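Local coordinates for protein aromatic amino acid beta-eliminating lyase/threonine aldolase (Exiguobacterium sibiricum, PDB 3LWS) that belongs to the beta-eliminating lyase family of pyridoxal-phosphate enzymes and carries its cofactor covalently attached to the chain, at residues 14-19 with 312-317; 305-310 with 349-354; 114-119 with 131-136. All coordinates share one frame; numbering follows the deposited sequence.

Interaction 1 (14-19 with 312-317); sequences GQISGH and TGLGFV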
# COMPACT_ATOMS: atom_id res chain seq x y z
N GLY A 14 28.72 9.90 -9.25
CA GLY A 14 27.67 10.70 -9.88
C GLY A 14 27.10 9.97 -11.07
O GLY A 14 27.74 9.06 -11.59
N GLN A 15 25.91 10.38 -11.50
CA GLN A 15 25.20 9.71 -12.57
C GLN A 15 24.53 10.73 -13.46
O GLN A 15 24.17 11.84 -12.99
CB GLN A 15 24.11 8.78 -12.02
CG GLN A 15 24.59 7.71 -11.10
CD GLN A 15 24.68 8.19 -9.67
OE1 GLN A 15 23.80 8.92 -9.20
NE2 GLN A 15 25.74 7.78 -8.96
N ILE A 16 24.33 10.35 -14.73
CA ILE A 16 23.56 11.16 -15.65
C ILE A 16 22.05 10.99 -15.43
O ILE A 16 21.27 11.93 -15.66
CB ILE A 16 23.94 10.90 -17.13
CG1 ILE A 16 23.69 9.45 -17.52
CG2 ILE A 16 25.43 11.29 -17.36
CD1 ILE A 16 23.89 9.14 -18.98
N SER A 17 21.63 9.82 -14.97
CA SER A 17 20.21 9.52 -14.85
C SER A 17 19.83 9.50 -13.41
O SER A 17 20.65 9.29 -12.53
CB SER A 17 19.86 8.17 -15.45
OG SER A 17 20.51 7.12 -14.74
N GLY A 18 18.54 9.72 -13.18
CA GLY A 18 17.98 9.66 -11.84
C GLY A 18 18.23 10.83 -10.92
O GLY A 18 18.73 11.91 -11.31
N HIS A 19 17.87 10.59 -9.67
CA HIS A 19 17.86 11.60 -8.66
C HIS A 19 18.90 11.38 -7.59
O HIS A 19 19.02 12.22 -6.70
CB HIS A 19 16.49 11.63 -8.00
CG HIS A 19 15.46 12.33 -8.81
ND1 HIS A 19 15.65 13.59 -9.33
CD2 HIS A 19 14.21 11.96 -9.17
CE1 HIS A 19 14.58 13.95 -10.01
NE2 HIS A 19 13.69 12.98 -9.94
N THR A 312 36.21 6.61 -14.36
CA THR A 312 35.70 7.99 -14.17
C THR A 312 34.90 8.16 -12.87
O THR A 312 34.89 9.24 -12.29
CB THR A 312 34.85 8.46 -15.35
OG1 THR A 312 33.64 7.69 -15.44
CG2 THR A 312 35.63 8.35 -16.64
N GLY A 313 34.22 7.12 -12.41
CA GLY A 313 33.33 7.27 -11.25
C GLY A 313 32.02 8.01 -11.59
O GLY A 313 31.27 8.42 -10.68
N LEU A 314 31.77 8.16 -12.90
CA LEU A 314 30.51 8.68 -13.48
C LEU A 314 29.61 7.58 -14.11
O LEU A 314 30.02 6.92 -15.08
CB LEU A 314 30.88 9.68 -14.59
CG LEU A 314 29.76 10.41 -15.35
CD1 LEU A 314 28.69 10.89 -14.40
CD2 LEU A 314 30.33 11.61 -16.19
N GLY A 315 28.39 7.41 -13.59
CA GLY A 315 27.40 6.43 -14.11
C GLY A 315 26.64 6.88 -15.36
O GLY A 315 25.81 7.79 -15.29
N PHE A 316 26.95 6.27 -16.50
CA PHE A 316 26.18 6.49 -17.76
C PHE A 316 25.03 5.49 -17.91
O PHE A 316 23.94 5.86 -18.34
CB PHE A 316 27.07 6.37 -19.00
CG PHE A 316 28.15 7.41 -19.08
CD1 PHE A 316 29.36 7.23 -18.42
CD2 PHE A 316 27.95 8.57 -19.80
CE1 PHE A 316 30.36 8.18 -18.48
CE2 PHE A 316 28.93 9.53 -19.87
CZ PHE A 316 30.14 9.35 -19.21
N VAL A 317 25.30 4.24 -17.54
CA VAL A 317 24.45 3.07 -17.85
C VAL A 317 24.51 2.12 -16.67
O VAL A 317 25.58 1.64 -16.31
CB VAL A 317 24.97 2.35 -19.11
CG1 VAL A 317 24.16 1.04 -19.45
CG2 VAL A 317 24.98 3.30 -20.29
O HOH W 1 21.99 5.44 -16.98

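Interaction 2 (305-310 with 349-354); sequences LEQVQE and FARLRQ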
# COMPACT_ATOMS: atom_id res chain seq x y z
N LEU A 305 31.61 -0.24 -20.97
CA LEU A 305 30.96 0.62 -19.99
C LEU A 305 31.53 0.44 -18.60
O LEU A 305 31.73 1.43 -17.90
CB LEU A 305 29.44 0.36 -19.98
CG LEU A 305 28.69 0.80 -21.24
CD1 LEU A 305 27.28 0.23 -21.22
CD2 LEU A 305 28.67 2.36 -21.41
N GLU A 306 31.77 -0.82 -18.22
CA GLU A 306 32.38 -1.17 -16.95
C GLU A 306 33.67 -0.36 -16.78
O GLU A 306 33.84 0.32 -15.80
CB GLU A 306 32.70 -2.67 -16.90
CG GLU A 306 33.52 -3.10 -15.65
CD GLU A 306 34.02 -4.54 -15.67
OE1 GLU A 306 34.74 -4.94 -16.63
OE2 GLU A 306 33.72 -5.27 -14.71
N GLN A 307 34.57 -0.48 -17.74
CA GLN A 307 35.87 0.18 -17.68
C GLN A 307 35.67 1.70 -17.55
O GLN A 307 36.12 2.30 -16.57
CB GLN A 307 36.69 -0.17 -18.92
CG GLN A 307 38.12 0.35 -18.85
CD GLN A 307 39.00 -0.07 -20.03
OE1 GLN A 307 38.52 -0.39 -21.12
NE2 GLN A 307 40.31 -0.05 -19.81
N VAL A 308 34.91 2.28 -18.48
CA VAL A 308 34.57 3.71 -18.45
C VAL A 308 34.10 4.15 -17.08
O VAL A 308 34.62 5.14 -16.52
CB VAL A 308 33.48 4.06 -19.50
CG1 VAL A 308 32.88 5.43 -19.26
CG2 VAL A 308 34.03 3.96 -20.92
N GLN A 309 33.17 3.40 -16.51
CA GLN A 309 32.54 3.75 -15.25
C GLN A 309 33.47 3.58 -14.06
O GLN A 309 33.53 4.47 -13.20
CB GLN A 309 31.17 3.03 -15.07
CG GLN A 309 30.18 3.53 -16.12
CD GLN A 309 28.79 2.92 -16.11
OE1 GLN A 309 27.88 3.55 -16.62
NE2 GLN A 309 28.62 1.72 -15.54
N GLU A 310 34.21 2.47 -14.02
CA GLU A 310 35.20 2.21 -12.96
C GLU A 310 36.15 3.38 -12.85
O GLU A 310 36.34 3.91 -11.77
CB GLU A 310 36.00 0.92 -13.22
CG GLU A 310 35.26 -0.35 -12.86
CD GLU A 310 35.97 -1.63 -13.36
OE1 GLU A 310 37.03 -1.53 -14.03
OE2 GLU A 310 35.45 -2.72 -13.06
N PHE A 349 32.69 11.95 -20.66
CA PHE A 349 32.33 11.81 -22.04
C PHE A 349 33.53 11.60 -22.96
O PHE A 349 33.40 10.92 -23.98
CB PHE A 349 31.44 12.98 -22.51
CG PHE A 349 29.96 12.72 -22.32
CD1 PHE A 349 29.32 11.79 -23.12
CD2 PHE A 349 29.24 13.36 -21.32
CE1 PHE A 349 27.97 11.52 -22.96
CE2 PHE A 349 27.89 13.08 -21.15
CZ PHE A 349 27.26 12.16 -21.97
N ALA A 350 34.69 12.16 -22.63
CA ALA A 350 35.90 11.87 -23.43
C ALA A 350 36.30 10.40 -23.24
O ALA A 350 36.63 9.68 -24.21
CB ALA A 350 37.06 12.81 -23.04
N ARG A 351 36.24 9.94 -21.99
CA ARG A 351 36.53 8.54 -21.70
C ARG A 351 35.54 7.59 -22.35
O ARG A 351 35.94 6.52 -22.84
CB ARG A 351 36.60 8.28 -20.20
CG ARG A 351 37.09 6.86 -19.86
CD ARG A 351 38.52 6.54 -20.39
NE ARG A 351 38.82 5.11 -20.29
CZ ARG A 351 38.55 4.19 -21.23
NH1 ARG A 351 37.99 4.52 -22.39
NH2 ARG A 351 38.85 2.92 -21.00
N LEU A 352 34.27 7.97 -22.35
CA LEU A 352 33.24 7.21 -23.04
C LEU A 352 33.50 7.26 -24.54
O LEU A 352 33.42 6.24 -25.22
CB LEU A 352 31.83 7.73 -22.69
CG LEU A 352 30.66 7.03 -23.40
CD1 LEU A 352 30.59 5.54 -22.99
CD2 LEU A 352 29.36 7.76 -23.13
N ARG A 353 33.86 8.44 -25.07
CA ARG A 353 34.24 8.57 -26.49
C ARG A 353 35.41 7.65 -26.88
O ARG A 353 35.40 7.07 -27.96
CB ARG A 353 34.59 10.03 -26.85
CG ARG A 353 33.48 10.76 -27.60
CD ARG A 353 33.86 12.17 -28.07
NE ARG A 353 33.43 13.18 -27.10
CZ ARG A 353 34.20 13.79 -26.21
NH1 ARG A 353 35.51 13.60 -26.14
NH2 ARG A 353 33.65 14.64 -25.38
N GLN A 354 36.39 7.51 -25.99
CA GLN A 354 37.50 6.56 -26.20
C GLN A 354 37.02 5.09 -26.31
O GLN A 354 37.64 4.32 -27.01
CB GLN A 354 38.54 6.64 -25.07
CG GLN A 354 39.62 7.70 -25.22
CD GLN A 354 40.70 7.59 -24.13
OE1 GLN A 354 40.72 6.65 -23.32
NE2 GLN A 354 41.61 8.55 -24.12

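Interaction 3 (114-119 with 131-136); sequences ETILVG and KALPDI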
# COMPACT_ATOMS: atom_id res chain seq x y z
N GLU A 114 -11.42 -7.59 -20.98
CA GLU A 114 -10.57 -7.99 -22.12
C GLU A 114 -9.95 -6.75 -22.71
O GLU A 114 -10.50 -5.67 -22.58
CB GLU A 114 -11.41 -8.74 -23.17
CG GLU A 114 -11.93 -10.06 -22.60
CD GLU A 114 -12.75 -10.90 -23.60
OE1 GLU A 114 -13.23 -10.37 -24.64
OE2 GLU A 114 -12.89 -12.12 -23.32
N THR A 115 -8.80 -6.92 -23.34
CA THR A 115 -8.04 -5.80 -23.85
C THR A 115 -7.75 -5.97 -25.35
O THR A 115 -7.40 -7.06 -25.80
CB THR A 115 -6.75 -5.61 -23.01
OG1 THR A 115 -5.84 -6.69 -23.24
CG2 THR A 115 -7.06 -5.61 -21.52
N ILE A 116 -7.98 -4.91 -26.12
CA ILE A 116 -7.56 -4.84 -27.52
C ILE A 116 -6.29 -4.05 -27.53
O ILE A 116 -6.28 -2.92 -27.01
CB ILE A 116 -8.58 -4.11 -28.41
CG1 ILE A 116 -9.89 -4.90 -28.50
CG2 ILE A 116 -7.98 -3.80 -29.82
CD1 ILE A 116 -11.04 -4.12 -29.11
N LEU A 117 -5.22 -4.61 -28.10
CA LEU A 117 -3.93 -3.92 -28.14
C LEU A 117 -3.89 -3.12 -29.42
O LEU A 117 -4.10 -3.65 -30.48
CB LEU A 117 -2.79 -4.93 -28.01
CG LEU A 117 -2.89 -5.89 -26.80
CD1 LEU A 117 -1.66 -6.89 -26.74
CD2 LEU A 117 -3.04 -5.15 -25.49
N VAL A 118 -3.69 -1.80 -29.32
CA VAL A 118 -3.91 -0.92 -30.46
C VAL A 118 -2.58 -0.60 -31.11
O VAL A 118 -1.68 -0.11 -30.45
CB VAL A 118 -4.59 0.41 -30.04
CG1 VAL A 118 -5.17 1.09 -31.26
CG2 VAL A 118 -5.65 0.20 -29.00
N GLY A 119 -2.45 -0.88 -32.40
CA GLY A 119 -1.28 -0.45 -33.18
C GLY A 119 -0.17 -1.49 -33.21
O GLY A 119 -0.45 -2.66 -33.40
N LYS A 131 -9.80 5.28 -34.58
CA LYS A 131 -11.09 5.37 -35.28
C LYS A 131 -11.60 3.99 -35.73
O LYS A 131 -12.80 3.84 -35.93
CB LYS A 131 -11.01 6.30 -36.49
CG LYS A 131 -10.83 7.78 -36.17
CD LYS A 131 -10.45 8.60 -37.40
CE LYS A 131 -10.52 10.09 -37.13
NZ LYS A 131 -9.92 10.91 -38.22
N ALA A 132 -10.71 3.02 -35.93
CA ALA A 132 -11.12 1.66 -36.31
C ALA A 132 -11.56 0.82 -35.12
O ALA A 132 -12.07 -0.27 -35.32
CB ALA A 132 -9.98 0.94 -37.11
N LEU A 133 -11.38 1.31 -33.89
CA LEU A 133 -11.84 0.56 -32.71
C LEU A 133 -13.35 0.39 -32.74
O LEU A 133 -14.03 1.31 -33.17
CB LEU A 133 -11.43 1.22 -31.39
CG LEU A 133 -9.93 1.17 -31.03
CD1 LEU A 133 -9.68 1.95 -29.75
CD2 LEU A 133 -9.39 -0.27 -30.91
N PRO A 134 -13.86 -0.78 -32.28
CA PRO A 134 -15.27 -1.02 -32.06
C PRO A 134 -15.72 -0.39 -30.73
O PRO A 134 -14.92 0.32 -30.08
CB PRO A 134 -15.34 -2.54 -31.98
CG PRO A 134 -14.08 -2.91 -31.29
CD PRO A 134 -13.06 -1.96 -31.88
N ASP A 135 -16.99 -0.59 -30.39
CA ASP A 135 -17.57 -0.09 -29.13
C ASP A 135 -16.79 -0.72 -27.98
O ASP A 135 -16.76 -1.95 -27.81
CB ASP A 135 -19.07 -0.44 -29.01
CG ASP A 135 -20.00 0.55 -29.75
OD1 ASP A 135 -19.58 1.69 -30.10
OD2 ASP A 135 -21.18 0.21 -29.95
N ILE A 136 -16.10 0.12 -27.23
CA ILE A 136 -15.34 -0.30 -26.03
C ILE A 136 -15.70 0.63 -24.87
O ILE A 136 -16.25 1.69 -25.09
CB ILE A 136 -13.80 -0.29 -26.30
CG1 ILE A 136 -13.30 1.11 -26.65
CG2 ILE A 136 -13.46 -1.25 -27.43
CD1 ILE A 136 -11.79 1.28 -26.67

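Interaction 1 (14-19 with 312-317)
Gly-14 O is held chiefly by the amide of Gly-315, whose N lies 2.7 Å away and donates in the carbonyl plane with an almost straight N-H...O angle of 174°. A weaker CA-H...O approach from Leu-314 CA, at 3.4 Å from Gly-14 O, joins it, and Thr-12 OG1 adds a weak hydrogen bond from just upstream. One residue on, the pattern reverses: Ile-16 N donates to Gly-315 O over 3.0 Å, nearly along the C=O axis, while Gln-15 CA comes against the same oxygen. A longer bond, 3.3 Å from Gly-14 N to Gly-313 O, completes a ladder pairing strands 14-15 and 314-315 in parallel. The second strand starts directly after helix 298-312, where Gly-313 turns the chain with positive phi and Thr-312 OG1 accepts from Leu-314 N in an ST turn. Apolar groups flank the ladder. Leu-314 CD1 lies 3.5 Å from Gly-14 O. Ile-16 puts CG1 between its own N and carbonyl carbon (chi1 60°), the crowded position, and the CD1 beyond meets Phe-316 O at 3.3 Å and, obliquely, the ring at CD2. The amide of Gln-15 is engaged by Thr-12, NE2 bonding its OG1. Farther along, His-19 NE2 is hydrogen-bonded to Gly-207 O, next in sequence to the cofactor-bearing Lys-206. Main-chain bonding thus fixes the strand register, and the missing side chain at Gly-315 leaves room for Gln-15 CG, the CA atoms of Gln-15 and Gly-315 being 4.2 Å apart; the N-terminal segment is tied to the C-terminal region largely through peptide groups.

Interaction 2 (305-310 with 349-354)
Arg-351 and Gln-307 both send CG anti to the backbone N, but the arginine chain then bends at chi2 (60°) whereas the glutamine stays extended. The two side chains cross at about a right angle. Arg-351 NH2 comes 3.1 Å from Gln-307 CD, which sits at the edge of the guanidinium, near its plane; amide and guanidinium planes are steeply inclined to each other. Although Gln-307 OE1 is 3.3 Å from NH2, the angle is too poor for a hydrogen bond. The charge is met instead by Glu-311, whose OE1 forms a salt bridge with Arg-351 NE and whose OE2 takes a weak hydrogen bond from Gln-307 NE2. Beneath this polar layer, Val-308 presses CG2 against the backbone of the opposite helix, 3.7 Å from Arg-351 O and 4.0 Å from Leu-352 CA, and the same methyl lies obliquely to the guanidinium. Deeper still, Leu-305 and Leu-352 run side by side, pointing the same way, with CD2 of the former 4.0 Å from CD1 of the latter. Phe-316 and Phe-272 also touch Leu-352 in this buried layer. The axes of the two segments approach to 9.5 Å at 155°, a nearly antiparallel helix pair, consistent with the helical layer of the small C-terminal domain of fold-type I pyridoxal-phosphate enzymes.

Interaction 3 (114-119 with 131-136)
An outermost strand of the large mixed sheet, 114-117, is covered here by the loop that leaves helix 127-131 and leads into strand 138-142. The CB of Ile-116 points toward that loop, and its branches divide the contact. CG2, anti to the backbone N, meets Leu-133 CD2 at 4.0 Å as the two side chains slide past each other in opposite directions. The other branch carries CD1 to the Pro-134 ring, tip to tip, 3.9 Å from CG, and the same methyl also lies 4.1 Å from Ile-136 CG2. Val-118, just past the strand, adds its CG2 at 4.2 Å from Leu-133 CD2, so that this one leucine methyl serves both residues. All of these contacts are between hydrocarbon groups. The loop's main chain has its own polar partners: Arg-168 NH1 bonds Leu-133 O, and Asn-88 ND2 bonds Asp-135 O. Ile-136 also touches Ala-92 on strand 90-93, which lies between 114-117 and 138-142. The contact therefore packs the return segment of a beta-alpha-beta crossover, one that skips over a strand, against the edge of the mostly parallel sheet characteristic of the large domain of fold-type I enzymes.

How the interactions relate
Interactions 1 and 2 adjoin, their centres about 11 Å apart, because helix 298-312 runs into strand 314-315. Gln-309 joins them: its OE1 takes probable hydrogen bonds from Phe-316 N and Val-317 N, and Leu-305 packs on Val-317, while the rings of Phe-349 and Phe-316 meet edge-to-face. Interaction 3 is remote, its centre about 40 Å from that of interaction 1 and on the opposite side of the chain's centre. Peptide hydrogen bonding dominates the partly buried strand pair; the helix pair grades from a buried apolar layer to a polar, more exposed one; the edge-strand contact is purely apolar, with Pro-134 at its exposed margin.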